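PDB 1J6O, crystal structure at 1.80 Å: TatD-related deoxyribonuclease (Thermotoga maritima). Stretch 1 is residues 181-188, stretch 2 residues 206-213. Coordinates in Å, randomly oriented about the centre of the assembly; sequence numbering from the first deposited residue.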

# COMPACT_ATOMS: atom_id res chain seq x y z
N PHE A 181 2.04 -9.13 -8.84
CA PHE A 181 2.01 -8.11 -7.80
C PHE A 181 3.38 -7.85 -7.26
O PHE A 181 4.26 -8.68 -7.45
CB PHE A 181 1.17 -8.59 -6.62
CG PHE A 181 -0.28 -8.51 -6.86
CD1 PHE A 181 -0.96 -9.56 -7.46
CD2 PHE A 181 -0.97 -7.36 -6.52
CE1 PHE A 181 -2.33 -9.46 -7.72
CE2 PHE A 181 -2.33 -7.26 -6.77
CZ PHE A 181 -3.01 -8.31 -7.37
N LEU A 182 3.55 -6.69 -6.63
CA LEU A 182 4.81 -6.32 -6.02
C LEU A 182 4.43 -6.43 -4.53
O LEU A 182 3.24 -6.47 -4.19
CB LEU A 182 5.25 -4.90 -6.39
CG LEU A 182 6.37 -5.00 -7.44
CD1 LEU A 182 5.81 -5.60 -8.71
CD2 LEU A 182 6.98 -3.63 -7.69
N LEU A 183 5.42 -6.49 -3.66
CA LEU A 183 5.20 -6.61 -2.22
C LEU A 183 5.63 -5.37 -1.44
O LEU A 183 6.74 -4.87 -1.62
CB LEU A 183 5.97 -7.83 -1.68
CG LEU A 183 5.79 -9.10 -2.51
CD1 LEU A 183 6.63 -10.20 -1.89
CD2 LEU A 183 4.32 -9.51 -2.55
N GLY A 184 4.74 -4.89 -0.57
CA GLY A 184 5.02 -3.72 0.24
C GLY A 184 5.74 -4.09 1.52
O GLY A 184 5.27 -4.93 2.31
N ILE A 185 6.88 -3.46 1.72
CA ILE A 185 7.73 -3.68 2.89
C ILE A 185 7.76 -2.39 3.69
O ILE A 185 8.05 -1.33 3.14
CB ILE A 185 9.18 -4.01 2.46
CG1 ILE A 185 9.16 -5.18 1.46
CG2 ILE A 185 10.06 -4.32 3.70
CD1 ILE A 185 8.50 -6.42 1.98
N GLY A 186 7.42 -2.48 4.97
CA GLY A 186 7.42 -1.31 5.81
C GLY A 186 8.17 -1.45 7.12
O GLY A 186 9.14 -2.22 7.23
N GLY A 187 7.70 -0.70 8.11
CA GLY A 187 8.28 -0.67 9.44
C GLY A 187 8.72 -1.99 10.06
O GLY A 187 9.87 -2.08 10.54
N PRO A 188 7.86 -3.02 10.07
CA PRO A 188 8.17 -4.34 10.65
C PRO A 188 9.45 -5.02 10.17
O PRO A 188 10.00 -5.87 10.86
CB PRO A 188 6.93 -5.16 10.32
CG PRO A 188 5.79 -4.06 10.32
CD PRO A 188 6.48 -2.95 9.56
N LEU A 206 15.15 -6.70 -4.94
CA LEU A 206 14.60 -5.41 -5.27
C LEU A 206 13.63 -5.27 -6.44
O LEU A 206 12.90 -4.30 -6.51
CB LEU A 206 15.73 -4.40 -5.46
CG LEU A 206 16.56 -4.05 -4.21
CD1 LEU A 206 17.62 -3.03 -4.60
CD2 LEU A 206 15.69 -3.45 -3.11
N GLU A 207 13.61 -6.22 -7.36
CA GLU A 207 12.72 -6.11 -8.49
C GLU A 207 11.24 -6.26 -8.11
O GLU A 207 10.36 -5.83 -8.86
CB GLU A 207 13.07 -7.19 -9.52
CG GLU A 207 12.40 -7.02 -10.86
CD GLU A 207 12.69 -8.17 -11.82
OE1 GLU A 207 13.83 -8.69 -11.81
OE2 GLU A 207 11.77 -8.54 -12.59
N TYR A 208 10.97 -6.81 -6.94
CA TYR A 208 9.58 -7.00 -6.54
C TYR A 208 9.07 -6.31 -5.29
O TYR A 208 8.06 -6.71 -4.75
CB TYR A 208 9.33 -8.50 -6.41
CG TYR A 208 9.67 -9.23 -7.68
CD1 TYR A 208 8.99 -8.95 -8.86
CD2 TYR A 208 10.73 -10.14 -7.73
CE1 TYR A 208 9.35 -9.55 -10.07
CE2 TYR A 208 11.10 -10.75 -8.95
CZ TYR A 208 10.40 -10.44 -10.10
OH TYR A 208 10.73 -10.99 -11.32
N ILE A 209 9.74 -5.27 -4.85
CA ILE A 209 9.26 -4.62 -3.64
C ILE A 209 9.14 -3.10 -3.71
O ILE A 209 9.82 -2.45 -4.50
CB ILE A 209 10.20 -4.91 -2.46
CG1 ILE A 209 11.60 -4.40 -2.78
CG2 ILE A 209 10.30 -6.43 -2.19
CD1 ILE A 209 12.56 -4.45 -1.62
N VAL A 210 8.22 -2.55 -2.92
CA VAL A 210 8.03 -1.11 -2.87
C VAL A 210 8.04 -0.84 -1.37
O VAL A 210 7.82 -1.76 -0.56
CB VAL A 210 6.73 -0.60 -3.47
CG1 VAL A 210 6.82 -0.63 -4.99
CG2 VAL A 210 5.54 -1.41 -2.91
N LEU A 211 8.32 0.40 -0.98
CA LEU A 211 8.35 0.76 0.43
C LEU A 211 7.02 1.34 0.87
O LEU A 211 6.22 1.82 0.04
CB LEU A 211 9.39 1.84 0.68
CG LEU A 211 10.78 1.66 0.08
CD1 LEU A 211 11.51 3.01 0.12
CD2 LEU A 211 11.55 0.60 0.88
N GLU A 212 6.76 1.29 2.17
CA GLU A 212 5.52 1.85 2.67
C GLU A 212 5.69 2.07 4.17
O GLU A 212 6.59 1.49 4.79
CB GLU A 212 4.36 0.90 2.43
CG GLU A 212 4.30 -0.28 3.41
CD GLU A 212 3.06 -1.12 3.19
OE1 GLU A 212 3.04 -1.83 2.18
OE2 GLU A 212 2.10 -1.03 4.01
N THR A 213 4.87 2.95 4.73
CA THR A 213 4.93 3.21 6.15
C THR A 213 3.63 2.76 6.80
O THR A 213 3.63 2.31 7.94
CB THR A 213 5.01 4.72 6.51
OG1 THR A 213 3.87 5.41 5.97
CG2 THR A 213 6.30 5.35 6.01
O HOH W 1 5.26 0.47 8.59

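The most unusual feature of this contact is a carboxylate resting against a bare strand backbone: Glu212 OE1 lies 3.4 Å from Gly184 CA, a place that only glycine leaves free, since an ideal CB built on Gly184 would lie 2.1 Å from Glu212 OE1, a clash. The CA-to-CB bond of Glu212 points sideways, yet its end swings nearer, and both carboxylate oxygens are hydrogen-bonded elsewhere in the structure.

Around this point the two strands run parallel. In the staggered pattern typical of such pairs, Leu183 N donates to Tyr208 O (2.9 Å) and Leu183 O accepts from Val210 N (3.0 Å); two residues on, Ile185 N donates to Val210 O (3.0 Å), while Glu212 N reaches Ile185 O (3.1 Å) at a bent angle that makes this last bond weak.

Branched apolar side chains suit the buried flanks. Ile185 CG1 meets Ile209 CG2 at 4.0 Å on the face that Leu183 and Leu211 share, and Leu182 CD2 packs against Val210 CG1, also at 4.0 Å.

Beyond the strand, Gly186 CA approaches Glu212 O to 3.1 Å, where a beta carbon would again clash. A water then extends the link, accepting from Gly187 N (2.7 Å) and donating to Thr213 O (2.5 Å).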